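Local coordinates for envelope polyprotein (Puumala orthohantavirus, PDB 5FXU), which probably forms, as the ectodomain of the Gn glycoprotein, part of the antigenic envelope surface of the virus and acts together with Gc during host-cell entry, at residues E8-I13 and G235-P240; L97-A102 and K107-F112; P123-I128 and L142-Q147; V189-F194 and A252-R257. All coordinates share one frame; numbering follows the deposited sequence.

Contact 1: E8-I13 and G235-P240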
loop_
_atom_site.group_PDB
_atom_site.type_symbol
_atom_site.label_atom_id
_atom_site.label_comp_id
_atom_site.label_asym_id
_atom_site.label_seq_id
_atom_site.Cartn_x
_atom_site.Cartn_y
_atom_site.Cartn_z
ATOM N N GLU A 8 -0.948 -18.358 -1.989
ATOM C CA GLU A 8 -0.154 -19.474 -1.575
ATOM C C GLU A 8 -0.636 -19.913 -0.181
ATOM O O GLU A 8 -0.512 -19.179 0.794
ATOM C CB GLU A 8 1.320 -19.117 -1.567
ATOM C CG GLU A 8 2.222 -20.305 -1.239
ATOM C CD GLU A 8 3.714 -19.992 -1.269
ATOM O OE1 GLU A 8 4.107 -18.817 -1.023
ATOM O OE2 GLU A 8 4.501 -20.954 -1.506
ATOM N N CYS A 9 -1.168 -21.132 -0.110
ATOM C CA CYS A 9 -1.715 -21.714 1.127
ATOM C C CYS A 9 -0.695 -22.557 1.901
ATOM O O CYS A 9 -0.129 -23.489 1.339
ATOM C CB CYS A 9 -2.916 -22.594 0.756
ATOM S SG CYS A 9 -4.303 -21.596 0.183
ATOM N N PRO A 10 -0.485 -22.269 3.200
ATOM C CA PRO A 10 0.370 -23.167 4.004
ATOM C C PRO A 10 -0.250 -24.533 4.278
ATOM O O PRO A 10 -1.459 -24.668 4.117
ATOM C CB PRO A 10 0.534 -22.403 5.324
ATOM C CG PRO A 10 0.070 -21.011 5.047
ATOM C CD PRO A 10 -1.013 -21.176 4.033
ATOM N N HIS A 11 0.553 -25.517 4.718
ATOM C CA HIS A 11 0.027 -26.866 5.099
ATOM C C HIS A 11 -0.838 -26.859 6.343
ATOM O O HIS A 11 -1.818 -27.585 6.385
ATOM C CB HIS A 11 1.128 -27.897 5.284
ATOM C CG HIS A 11 1.793 -28.280 4.010
ATOM N ND1 HIS A 11 1.227 -29.138 3.090
ATOM C CD2 HIS A 11 2.971 -27.886 3.481
ATOM C CE1 HIS A 11 2.036 -29.265 2.052
ATOM N NE2 HIS A 11 3.102 -28.517 2.265
ATOM N N THR A 12 -0.475 -26.053 7.341
ATOM C CA THR A 12 -1.254 -25.911 8.590
ATOM C C THR A 12 -1.631 -24.456 8.885
ATOM O O THR A 12 -1.044 -23.513 8.342
ATOM C CB THR A 12 -0.490 -26.456 9.830
ATOM O OG1 THR A 12 0.614 -25.593 10.161
ATOM C CG2 THR A 12 0.013 -27.896 9.594
ATOM N N ILE A 13 -2.610 -24.288 9.764
ATOM C CA ILE A 13 -2.972 -22.962 10.274
ATOM C C ILE A 13 -1.942 -22.510 11.320
ATOM O O ILE A 13 -1.548 -21.342 11.334
ATOM C CB ILE A 13 -4.416 -22.938 10.853
ATOM C CG1 ILE A 13 -5.420 -23.305 9.748
ATOM C CG2 ILE A 13 -4.754 -21.561 11.443
ATOM C CD1 ILE A 13 -6.840 -23.520 10.221
ATOM N N GLY A 235 5.677 -11.780 2.778
ATOM C CA GLY A 235 5.524 -12.943 1.902
ATOM C C GLY A 235 4.084 -13.201 1.505
ATOM O O GLY A 235 3.297 -12.273 1.362
ATOM N N SER A 236 3.746 -14.458 1.301
ATOM C CA SER A 236 2.394 -14.806 0.942
ATOM C C SER A 236 1.510 -14.989 2.179
ATOM O O SER A 236 0.293 -15.005 2.060
ATOM C CB SER A 236 2.412 -16.064 0.086
ATOM O OG SER A 236 3.104 -17.122 0.754
ATOM N N SER A 237 2.120 -15.115 3.361
ATOM C CA SER A 237 1.390 -15.300 4.597
ATOM C C SER A 237 2.206 -14.943 5.822
ATOM O O SER A 237 3.351 -15.274 5.885
ATOM C CB SER A 237 1.003 -16.775 4.710
ATOM O OG SER A 237 -0.029 -16.955 5.641
ATOM N N SER A 238 1.616 -14.260 6.782
ATOM C CA SER A 238 2.337 -13.861 7.990
ATOM C C SER A 238 1.351 -13.293 8.938
ATOM O O SER A 238 0.198 -13.033 8.578
ATOM C CB SER A 238 3.437 -12.771 7.718
ATOM O OG SER A 238 2.904 -11.437 7.509
ATOM N N GLU A 239 1.822 -13.048 10.144
ATOM C CA GLU A 239 1.118 -12.173 11.051
ATOM C C GLU A 239 1.352 -10.713 10.648
ATOM O O GLU A 239 2.398 -10.386 10.108
ATOM C CB GLU A 239 1.586 -12.416 12.470
ATOM C CG GLU A 239 1.126 -13.779 12.933
ATOM C CD GLU A 239 1.522 -14.100 14.352
ATOM O OE1 GLU A 239 2.633 -13.714 14.791
ATOM O OE2 GLU A 239 0.703 -14.756 15.026
ATOM N N PRO A 240 0.389 -9.828 10.938
ATOM C CA PRO A 240 0.614 -8.416 10.633
ATOM C C PRO A 240 1.828 -7.822 11.369
ATOM O O PRO A 240 2.085 -8.158 12.516
ATOM C CB PRO A 240 -0.673 -7.739 11.113
ATOM C CG PRO A 240 -1.652 -8.866 11.287
ATOM C CD PRO A 240 -0.850 -10.032 11.698
HETATM O O HOH W 1 1.705 -18.752 2.389
HETATM O O HOH W 2 -0.906 -16.033 -0.407
#
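Glu8 reaches across to Ser236 with an extended side chain. Its CG lies anti to the backbone N (chi1 -175°), which sends the carboxylate out past CB to the serine hydroxyl. Ser236 OG donates to Glu8 OE1 over 2.7 Å, arriving on the anti side of the carboxylate and 30° out of its plane. The serine methylene comes along with it: Ser236 CB packs 3.6 Å from Glu8 CB, so the two side chains also touch through carbon near their bases. The other carboxylate oxygen, OE2, is gripped from outside by Thr156 OG1 and Leu163 N, and these bonds hold the rotation of the whole group. Glu8 is the last residue but one of strand 3-9, an outer strand of a four-stranded mixed sheet, while Ser236 sits in the tight connection between the antiparallel strands 228-234 and 237-243; a sheet edge is thus fastened to the tip of a hairpin. Water thickens the seam. Water 1 donates both to Ser236 OG (2.7 Å) and to Glu8 O (2.8 Å), so the hydroxyl gives one bond and takes another. Water 2 accepts from Glu8 N at 2.8 Å and lies close to Ser236 O. Farther along, Pro10 lays its ring beside Ser237, CG standing 4.1 Å from OG, a hydroxyl whose hydrogen bond goes to Leu19 O.

Contact 2: L97-A102 and K107-F112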
loop_
_atom_site.group_PDB
_atom_site.type_symbol
_atom_site.label_atom_id
_atom_site.label_comp_id
_atom_site.label_asym_id
_atom_site.label_seq_id
_atom_site.Cartn_x
_atom_site.Cartn_y
_atom_site.Cartn_z
ATOM N N LEU A 97 -6.970 -1.358 13.327
ATOM C CA LEU A 97 -7.349 -2.662 13.896
ATOM C C LEU A 97 -7.949 -3.693 12.936
ATOM O O LEU A 97 -8.031 -4.867 13.280
ATOM C CB LEU A 97 -8.259 -2.499 15.131
ATOM C CG LEU A 97 -7.758 -1.518 16.208
ATOM C CD1 LEU A 97 -8.717 -1.518 17.387
ATOM C CD2 LEU A 97 -6.330 -1.828 16.683
ATOM N N VAL A 98 -8.377 -3.287 11.745
ATOM C CA VAL A 98 -9.111 -4.198 10.856
ATOM C C VAL A 98 -8.210 -5.348 10.392
ATOM O O VAL A 98 -8.577 -6.516 10.553
ATOM C CB VAL A 98 -9.748 -3.436 9.684
ATOM C CG1 VAL A 98 -10.254 -4.373 8.614
ATOM C CG2 VAL A 98 -10.871 -2.559 10.204
ATOM N N ILE A 99 -7.038 -5.014 9.848
ATOM C CA ILE A 99 -6.090 -6.035 9.441
ATOM C C ILE A 99 -5.534 -6.764 10.681
ATOM O O ILE A 99 -5.417 -7.991 10.682
ATOM C CB ILE A 99 -4.957 -5.468 8.560
ATOM C CG1 ILE A 99 -5.522 -5.077 7.198
ATOM C CG2 ILE A 99 -3.848 -6.497 8.368
ATOM C CD1 ILE A 99 -4.623 -4.191 6.375
ATOM N N GLU A 100 -5.188 -6.006 11.716
ATOM C CA GLU A 100 -4.550 -6.581 12.913
ATOM C C GLU A 100 -5.383 -7.656 13.573
ATOM O O GLU A 100 -4.837 -8.605 14.106
ATOM C CB GLU A 100 -4.210 -5.496 13.941
ATOM C CG GLU A 100 -3.196 -4.459 13.449
ATOM C CD GLU A 100 -3.847 -3.180 12.932
ATOM O OE1 GLU A 100 -4.640 -3.247 11.944
ATOM O OE2 GLU A 100 -3.562 -2.106 13.506
ATOM N N THR A 101 -6.705 -7.527 13.503
ATOM C CA THR A 101 -7.616 -8.491 14.143
ATOM C C THR A 101 -8.401 -9.353 13.164
ATOM O O THR A 101 -9.318 -10.076 13.579
ATOM C CB THR A 101 -8.612 -7.785 15.091
ATOM O OG1 THR A 101 -9.475 -6.921 14.339
ATOM C CG2 THR A 101 -7.859 -6.971 16.111
ATOM N N ALA A 102 -8.020 -9.340 11.891
ATOM C CA ALA A 102 -8.744 -10.100 10.867
ATOM C C ALA A 102 -8.708 -11.621 11.087
ATOM O O ALA A 102 -9.651 -12.321 10.713
ATOM C CB ALA A 102 -8.239 -9.749 9.475
ATOM N N LYS A 107 -12.558 -11.748 9.071
ATOM C CA LYS A 107 -12.898 -10.820 8.008
ATOM C C LYS A 107 -11.853 -10.831 6.908
ATOM O O LYS A 107 -10.665 -11.007 7.163
ATOM C CB LYS A 107 -13.064 -9.417 8.573
ATOM C CG LYS A 107 -14.267 -9.314 9.497
ATOM C CD LYS A 107 -15.561 -9.467 8.703
ATOM C CE LYS A 107 -16.770 -8.947 9.457
ATOM N NZ LYS A 107 -17.871 -8.620 8.510
ATOM N N THR A 108 -12.330 -10.658 5.688
ATOM C CA THR A 108 -11.500 -10.608 4.506
ATOM C C THR A 108 -11.501 -9.148 4.024
ATOM O O THR A 108 -12.545 -8.502 4.001
ATOM C CB THR A 108 -12.061 -11.557 3.440
ATOM O OG1 THR A 108 -11.860 -12.905 3.875
ATOM C CG2 THR A 108 -11.362 -11.378 2.081
ATOM N N ILE A 109 -10.324 -8.636 3.689
ATOM C CA ILE A 109 -10.164 -7.282 3.160
ATOM C C ILE A 109 -9.860 -7.420 1.688
ATOM O O ILE A 109 -8.931 -8.126 1.305
ATOM C CB ILE A 109 -9.017 -6.499 3.839
ATOM C CG1 ILE A 109 -9.328 -6.228 5.304
ATOM C CG2 ILE A 109 -8.792 -5.144 3.164
ATOM C CD1 ILE A 109 -8.958 -7.369 6.239
ATOM N N ALA A 110 -10.670 -6.762 0.870
ATOM C CA ALA A 110 -10.453 -6.695 -0.570
ATOM C C ALA A 110 -10.632 -5.239 -0.973
ATOM O O ALA A 110 -11.680 -4.665 -0.729
ATOM C CB ALA A 110 -11.418 -7.585 -1.317
ATOM N N CYS A 111 -9.597 -4.664 -1.579
ATOM C CA CYS A 111 -9.551 -3.257 -1.927
ATOM C C CYS A 111 -8.532 -3.068 -3.056
ATOM O O CYS A 111 -7.858 -4.019 -3.441
ATOM C CB CYS A 111 -9.164 -2.434 -0.707
ATOM S SG CYS A 111 -7.527 -2.823 -0.010
ATOM N N PHE A 112 -8.473 -1.880 -3.659
ATOM C CA PHE A 112 -7.494 -1.633 -4.745
ATOM C C PHE A 112 -6.777 -0.319 -4.546
ATOM O O PHE A 112 -7.255 0.537 -3.828
ATOM C CB PHE A 112 -8.141 -1.757 -6.129
ATOM C CG PHE A 112 -9.303 -0.852 -6.326
ATOM C CD1 PHE A 112 -10.587 -1.213 -5.902
ATOM C CD2 PHE A 112 -9.113 0.389 -6.916
ATOM C CE1 PHE A 112 -11.652 -0.345 -6.076
ATOM C CE2 PHE A 112 -10.169 1.256 -7.094
ATOM C CZ PHE A 112 -11.439 0.897 -6.667
#
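Ile109 pushes its CG1-CD1 arm out of strand 107-116 against Val98, Ile99 and Ala102. CG1 is set anti to the carbonyl carbon (chi1 -66°), and a second torsion of 85° bends CD1 round toward them. Val98 comes at an oblique angle with its CG1 branch, which lies 3.9 Å from Ile109 CG1 and almost as close to CD1. From another direction Ile99 offers its own CG1, 4.2 Å from Ile109 CD1, and the methyl of Ala102 meets the same CD1 at 4.1 Å. One terminal methyl is therefore touched by three residues, and Leu19 of strand 19-30 adds cover over Ile99 and Ala102. Outward from this apolar centre, Ala102 CB also rests against the peptide oxygen of Lys107, at 3.6 Å. Next to it the backbones join through a weak bond from Lys107 N to Ala102 O, 3.4 Å long and bent to 133°; Thr105 OG1 accepts from the same N-H. The lysine chain turns away from the 97-102 segment to a salt bridge with Asp46. At the far rim Leu97 O is held twice, Thr101 N and Thr101 OG1 (2.7 Å) reaching it from opposite faces of its plane. A type I turn from Ile99 to Ala102 runs into the one-turn helix 102-105, which leads back onto the start of strand 107-116, with Ile109 as the apolar residue under the turn.

Contact 3: P123-I128 and L142-Q147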
loop_
_atom_site.group_PDB
_atom_site.type_symbol
_atom_site.label_atom_id
_atom_site.label_comp_id
_atom_site.label_asym_id
_atom_site.label_seq_id
_atom_site.Cartn_x
_atom_site.Cartn_y
_atom_site.Cartn_z
ATOM N N PRO A 123 -5.725 -0.398 -11.832
ATOM C CA PRO A 123 -5.965 -0.797 -10.455
ATOM C C PRO A 123 -5.113 -2.012 -10.051
ATOM O O PRO A 123 -4.870 -2.889 -10.871
ATOM C CB PRO A 123 -7.450 -1.198 -10.434
ATOM C CG PRO A 123 -8.018 -0.799 -11.753
ATOM C CD PRO A 123 -6.846 -0.785 -12.699
ATOM N N THR A 124 -4.629 -2.015 -8.810
ATOM C CA THR A 124 -3.949 -3.146 -8.251
ATOM C C THR A 124 -4.894 -3.603 -7.153
ATOM O O THR A 124 -5.205 -2.853 -6.230
ATOM C CB THR A 124 -2.553 -2.794 -7.668
ATOM O OG1 THR A 124 -1.626 -2.499 -8.726
ATOM C CG2 THR A 124 -1.975 -3.961 -6.899
ATOM N N VAL A 125 -5.372 -4.832 -7.273
ATOM C CA VAL A 125 -6.309 -5.404 -6.299
ATOM C C VAL A 125 -5.534 -6.182 -5.246
ATOM O O VAL A 125 -4.717 -7.012 -5.589
ATOM C CB VAL A 125 -7.322 -6.315 -6.997
ATOM C CG1 VAL A 125 -8.185 -7.037 -5.983
ATOM C CG2 VAL A 125 -8.182 -5.491 -7.929
ATOM N N PHE A 126 -5.823 -5.902 -3.987
ATOM C CA PHE A 126 -5.223 -6.596 -2.852
ATOM C C PHE A 126 -6.302 -7.407 -2.154
ATOM O O PHE A 126 -7.391 -6.889 -1.886
ATOM C CB PHE A 126 -4.658 -5.590 -1.856
ATOM C CG PHE A 126 -3.457 -4.849 -2.371
ATOM C CD1 PHE A 126 -3.606 -3.643 -3.086
ATOM C CD2 PHE A 126 -2.174 -5.338 -2.165
ATOM C CE1 PHE A 126 -2.495 -2.954 -3.585
ATOM C CE2 PHE A 126 -1.063 -4.659 -2.676
ATOM C CZ PHE A 126 -1.229 -3.463 -3.391
ATOM N N LEU A 127 -5.990 -8.664 -1.829
ATOM C CA LEU A 127 -6.895 -9.528 -1.060
ATOM C C LEU A 127 -6.154 -10.064 0.122
ATOM O O LEU A 127 -5.101 -10.678 -0.028
ATOM C CB LEU A 127 -7.348 -10.659 -1.943
ATOM C CG LEU A 127 -8.285 -11.683 -1.332
ATOM C CD1 LEU A 127 -9.625 -11.053 -1.023
ATOM C CD2 LEU A 127 -8.471 -12.835 -2.305
ATOM N N ILE A 128 -6.692 -9.799 1.306
ATOM C CA ILE A 128 -6.097 -10.226 2.581
ATOM C C ILE A 128 -7.166 -10.930 3.378
ATOM O O ILE A 128 -8.286 -10.454 3.472
ATOM C CB ILE A 128 -5.665 -9.021 3.404
ATOM C CG1 ILE A 128 -4.638 -8.197 2.622
ATOM C CG2 ILE A 128 -5.046 -9.443 4.732
ATOM C CD1 ILE A 128 -4.421 -6.811 3.195
ATOM N N LEU A 142 -13.595 -12.354 -8.377
ATOM C CA LEU A 142 -13.858 -10.965 -8.079
ATOM C C LEU A 142 -14.073 -10.252 -9.411
ATOM O O LEU A 142 -13.532 -10.635 -10.461
ATOM C CB LEU A 142 -12.681 -10.325 -7.333
ATOM C CG LEU A 142 -12.132 -11.005 -6.071
ATOM C CD1 LEU A 142 -10.851 -10.334 -5.589
ATOM C CD2 LEU A 142 -13.166 -10.971 -4.956
ATOM N N GLY A 143 -14.877 -9.210 -9.361
ATOM C CA GLY A 143 -15.050 -8.337 -10.495
ATOM C C GLY A 143 -14.697 -6.918 -10.107
ATOM O O GLY A 143 -14.968 -6.475 -8.976
ATOM N N LEU A 144 -14.108 -6.210 -11.065
ATOM C CA LEU A 144 -13.822 -4.788 -10.922
ATOM C C LEU A 144 -14.062 -4.113 -12.263
ATOM O O LEU A 144 -13.349 -4.386 -13.242
ATOM C CB LEU A 144 -12.384 -4.561 -10.447
ATOM C CG LEU A 144 -12.074 -3.122 -10.041
ATOM C CD1 LEU A 144 -12.838 -2.701 -8.792
ATOM C CD2 LEU A 144 -10.577 -2.981 -9.806
ATOM N N GLY A 145 -15.100 -3.269 -12.288
ATOM C CA GLY A 145 -15.648 -2.706 -13.517
ATOM C C GLY A 145 -15.985 -3.825 -14.480
ATOM O O GLY A 145 -16.836 -4.662 -14.188
ATOM N N ASP A 146 -15.238 -3.874 -15.577
ATOM C CA ASP A 146 -15.435 -4.846 -16.647
ATOM C C ASP A 146 -14.429 -6.013 -16.629
ATOM O O ASP A 146 -14.450 -6.869 -17.513
ATOM C CB ASP A 146 -15.421 -4.092 -17.994
ATOM C CG ASP A 146 -16.602 -3.103 -18.116
ATOM O OD1 ASP A 146 -17.767 -3.569 -17.988
ATOM O OD2 ASP A 146 -16.367 -1.874 -18.299
ATOM N N GLN A 147 -13.580 -6.066 -15.605
ATOM C CA GLN A 147 -12.566 -7.113 -15.496
ATOM C C GLN A 147 -12.993 -8.167 -14.492
ATOM O O GLN A 147 -13.560 -7.860 -13.454
ATOM C CB GLN A 147 -11.202 -6.522 -15.110
ATOM C CG GLN A 147 -10.300 -6.197 -16.293
ATOM C CD GLN A 147 -9.787 -7.419 -17.039
ATOM O OE1 GLN A 147 -9.636 -8.496 -16.463
ATOM N NE2 GLN A 147 -9.496 -7.247 -18.329
#
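Leu144 holds its backbone to Gln147 by two hydrogen bonds, Gln147 N to Leu144 O at 2.9 Å and the reverse, Leu144 N to Gln147 O, at 3.0 Å. The pair closes a type II' turn, with Gly145 at the corner in a positive-phi conformation, and leaves the leucine side chain to face strand 120-130. A chi1 of -170° swings CG of Leu144 away from its own N and projects the CD2 methyl against Pro123, crossing the ring side at 3.7 Å from CB and only slightly farther from CG. The same methyl meets Val125 CG2 at 3.9 Å, where the two side chains run past one another in opposite directions. Val125 thus divides its branches: CG2 goes to Leu144, while CG1 reaches Leu142 CD1 at 4.3 Å. Ile149 and Phe112 pack around these groups and extend the apolar layer. The strand segments, 10.2 Å apart at closest approach, run roughly antiparallel at 152°, which is the spacing of two layers and too wide for pairing through backbone bonds. Face-to-face packing of this kind, with the contacts between these two segments made by aliphatic side chains, is consistent with two beta-layers stacked as in a beta-sandwich: strand 120-130 in one, strands 139-144 and 147-155 in the other.

Contact 4: V189-F194 and A252-R257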
loop_
_atom_site.group_PDB
_atom_site.type_symbol
_atom_site.label_atom_id
_atom_site.label_comp_id
_atom_site.label_asym_id
_atom_site.label_seq_id
_atom_site.Cartn_x
_atom_site.Cartn_y
_atom_site.Cartn_z
ATOM N N VAL A 189 12.332 -11.471 0.762
ATOM C CA VAL A 189 10.886 -11.690 0.651
ATOM C C VAL A 189 10.133 -10.386 0.376
ATOM O O VAL A 189 10.577 -9.299 0.738
ATOM C CB VAL A 189 10.255 -12.375 1.895
ATOM C CG1 VAL A 189 10.934 -13.698 2.168
ATOM C CG2 VAL A 189 10.343 -11.512 3.136
ATOM N N MET A 190 8.970 -10.532 -0.231
ATOM C CA MET A 190 8.070 -9.426 -0.492
ATOM C C MET A 190 7.394 -8.960 0.789
ATOM O O MET A 190 7.035 -9.762 1.649
ATOM C CB MET A 190 7.022 -9.827 -1.521
ATOM C CG MET A 190 6.058 -8.705 -1.890
ATOM S SD MET A 190 4.898 -9.058 -3.262
ATOM C CE MET A 190 6.015 -8.910 -4.644
ATOM N N VAL A 191 7.227 -7.646 0.896
ATOM C CA VAL A 191 6.457 -7.035 1.958
ATOM C C VAL A 191 5.452 -6.111 1.310
ATOM O O VAL A 191 5.816 -5.347 0.414
ATOM C CB VAL A 191 7.333 -6.247 2.942
ATOM C CG1 VAL A 191 6.508 -5.759 4.121
ATOM C CG2 VAL A 191 8.375 -7.153 3.544
ATOM N N ARG A 192 4.202 -6.219 1.747
ATOM C CA ARG A 192 3.114 -5.323 1.322
ATOM C C ARG A 192 2.500 -4.622 2.519
ATOM O O ARG A 192 2.124 -5.276 3.473
ATOM C CB ARG A 192 2.025 -6.091 0.566
ATOM C CG ARG A 192 2.429 -6.416 -0.850
ATOM C CD ARG A 192 1.781 -7.580 -1.563
ATOM N NE ARG A 192 2.107 -8.934 -1.131
ATOM C CZ ARG A 192 1.750 -10.028 -1.787
ATOM N NH1 ARG A 192 1.072 -9.950 -2.931
ATOM N NH2 ARG A 192 2.093 -11.211 -1.302
ATOM N N CYS A 193 2.425 -3.294 2.433
ATOM C CA CYS A 193 2.061 -2.427 3.538
ATOM C C CYS A 193 0.951 -1.452 3.172
ATOM O O CYS A 193 0.926 -0.945 2.064
ATOM C CB CYS A 193 3.263 -1.577 3.957
ATOM S SG CYS A 193 4.703 -2.496 4.476
ATOM N N PHE A 194 0.076 -1.181 4.137
ATOM C CA PHE A 194 -1.085 -0.311 3.966
ATOM C C PHE A 194 -1.009 0.786 4.997
ATOM O O PHE A 194 -0.736 0.529 6.161
ATOM C CB PHE A 194 -2.382 -1.125 4.078
ATOM C CG PHE A 194 -2.391 -2.297 3.145
ATOM C CD1 PHE A 194 -1.706 -3.471 3.483
ATOM C CD2 PHE A 194 -2.965 -2.197 1.896
ATOM C CE1 PHE A 194 -1.632 -4.531 2.583
ATOM C CE2 PHE A 194 -2.916 -3.263 1.002
ATOM C CZ PHE A 194 -2.240 -4.424 1.326
ATOM N N ALA A 252 12.620 -2.131 11.126
ATOM C CA ALA A 252 13.769 -1.316 10.753
ATOM C C ALA A 252 14.114 -1.507 9.283
ATOM O O ALA A 252 14.432 -0.566 8.592
ATOM C CB ALA A 252 14.994 -1.603 11.636
ATOM N N GLU A 253 14.078 -2.733 8.828
ATOM C CA GLU A 253 14.349 -3.029 7.446
ATOM C C GLU A 253 13.341 -2.457 6.479
ATOM O O GLU A 253 13.728 -1.965 5.405
ATOM C CB GLU A 253 14.489 -4.533 7.250
ATOM C CG GLU A 253 15.846 -5.005 7.700
ATOM C CD GLU A 253 16.080 -6.457 7.418
ATOM O OE1 GLU A 253 15.114 -7.217 7.109
ATOM O OE2 GLU A 253 17.270 -6.821 7.527
ATOM N N VAL A 254 12.061 -2.506 6.846
ATOM C CA VAL A 254 11.022 -1.996 5.981
ATOM C C VAL A 254 11.137 -0.479 5.893
ATOM O O VAL A 254 11.018 0.096 4.814
ATOM C CB VAL A 254 9.625 -2.397 6.456
ATOM C CG1 VAL A 254 8.552 -1.655 5.671
ATOM C CG2 VAL A 254 9.412 -3.905 6.305
ATOM N N LEU A 255 11.360 0.166 7.036
ATOM C CA LEU A 255 11.488 1.603 7.047
ATOM C C LEU A 255 12.659 2.077 6.219
ATOM O O LEU A 255 12.520 3.083 5.536
ATOM C CB LEU A 255 11.629 2.166 8.454
ATOM C CG LEU A 255 10.314 2.338 9.185
ATOM C CD1 LEU A 255 10.612 2.410 10.671
ATOM C CD2 LEU A 255 9.565 3.583 8.736
ATOM N N SER A 256 13.807 1.397 6.322
ATOM C CA SER A 256 14.968 1.791 5.532
ATOM C C SER A 256 14.703 1.629 4.017
ATOM O O SER A 256 14.944 2.570 3.264
ATOM C CB SER A 256 16.256 1.138 6.028
ATOM O OG SER A 256 16.107 -0.231 6.033
ATOM N N ARG A 257 14.119 0.503 3.604
ATOM C CA ARG A 257 13.763 0.320 2.194
ATOM C C ARG A 257 12.714 1.357 1.745
ATOM O O ARG A 257 12.794 1.848 0.630
ATOM C CB ARG A 257 13.312 -1.095 1.892
ATOM C CG ARG A 257 14.319 -2.175 2.239
ATOM C CD ARG A 257 15.111 -2.757 1.075
ATOM N NE ARG A 257 16.291 -3.628 1.351
ATOM C CZ ARG A 257 16.923 -3.892 2.523
ATOM N NH1 ARG A 257 16.526 -3.454 3.742
ATOM N NH2 ARG A 257 18.019 -4.669 2.475
#
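Helix 249-260 passes over extended strand 185-197 with Val191 CA and Val254 CA 7.9 Å apart, too far for backbone contact and right for side chains to meet between them. Val254 is the one residue of the helical segment that touches the strand, and it does so with both of its branches. CG2 points at Val191 CG1, methyl to methyl and tip to tip, at 4.1 Å. CG1, which a chi1 of 170° turns to the side of its carbonyl carbon, reaches instead to Cys193 SG, also at 4.1 Å, so the valine straddles two strand residues that lie on the same face. Cys193 in turn is disulfide-bonded to Cys232 of the antiparallel neighbour 228-234. The sulfur against which Val254 rests is therefore part of a cross-strand link and is limited in its freedom to rotate. Ile243 flanks Val254 as well. The other face of the strand is polar at Arg192, whose guanidinium has Met190 SD 3.5 Å above one face, offset toward its rim, and whose nitrogens bond to Ser23 OG and Gly235 O. Within the helix the regular bonds Ser256 N to Ala252 O and Arg257 N to Glu253 O, both 3.1 Å, run through the turn that carries Val254. A single valine of a helix set against one face of a disulfide-linked antiparallel pair is an example of helix-on-sheet packing.

From the N terminus, contact 1 opens at strand 3-9 and closes at 235-240, enclosing contacts 2 and 3, which follow one another in series. Contact 2 closes a short loop, helix 102-105 included, onto the start of strand 107-116. The next strand, 120-130, pairs with it (Ile109 N to Ile128 O, 2.7 Å, a probable hydrogen bond) and opens contact 3, which closes at 142-147 on strand 139-144, in the mixed sheet that also holds strand 3-9. Contact 4 begins inside the loop of contact 1, at 189-194, and ends beyond it at helix 249-260, so these two cross. Phe194 bridges the regions: it packs against Phe126 edge-to-face and touches Ile99. Pro240 joins contacts 1 and 2.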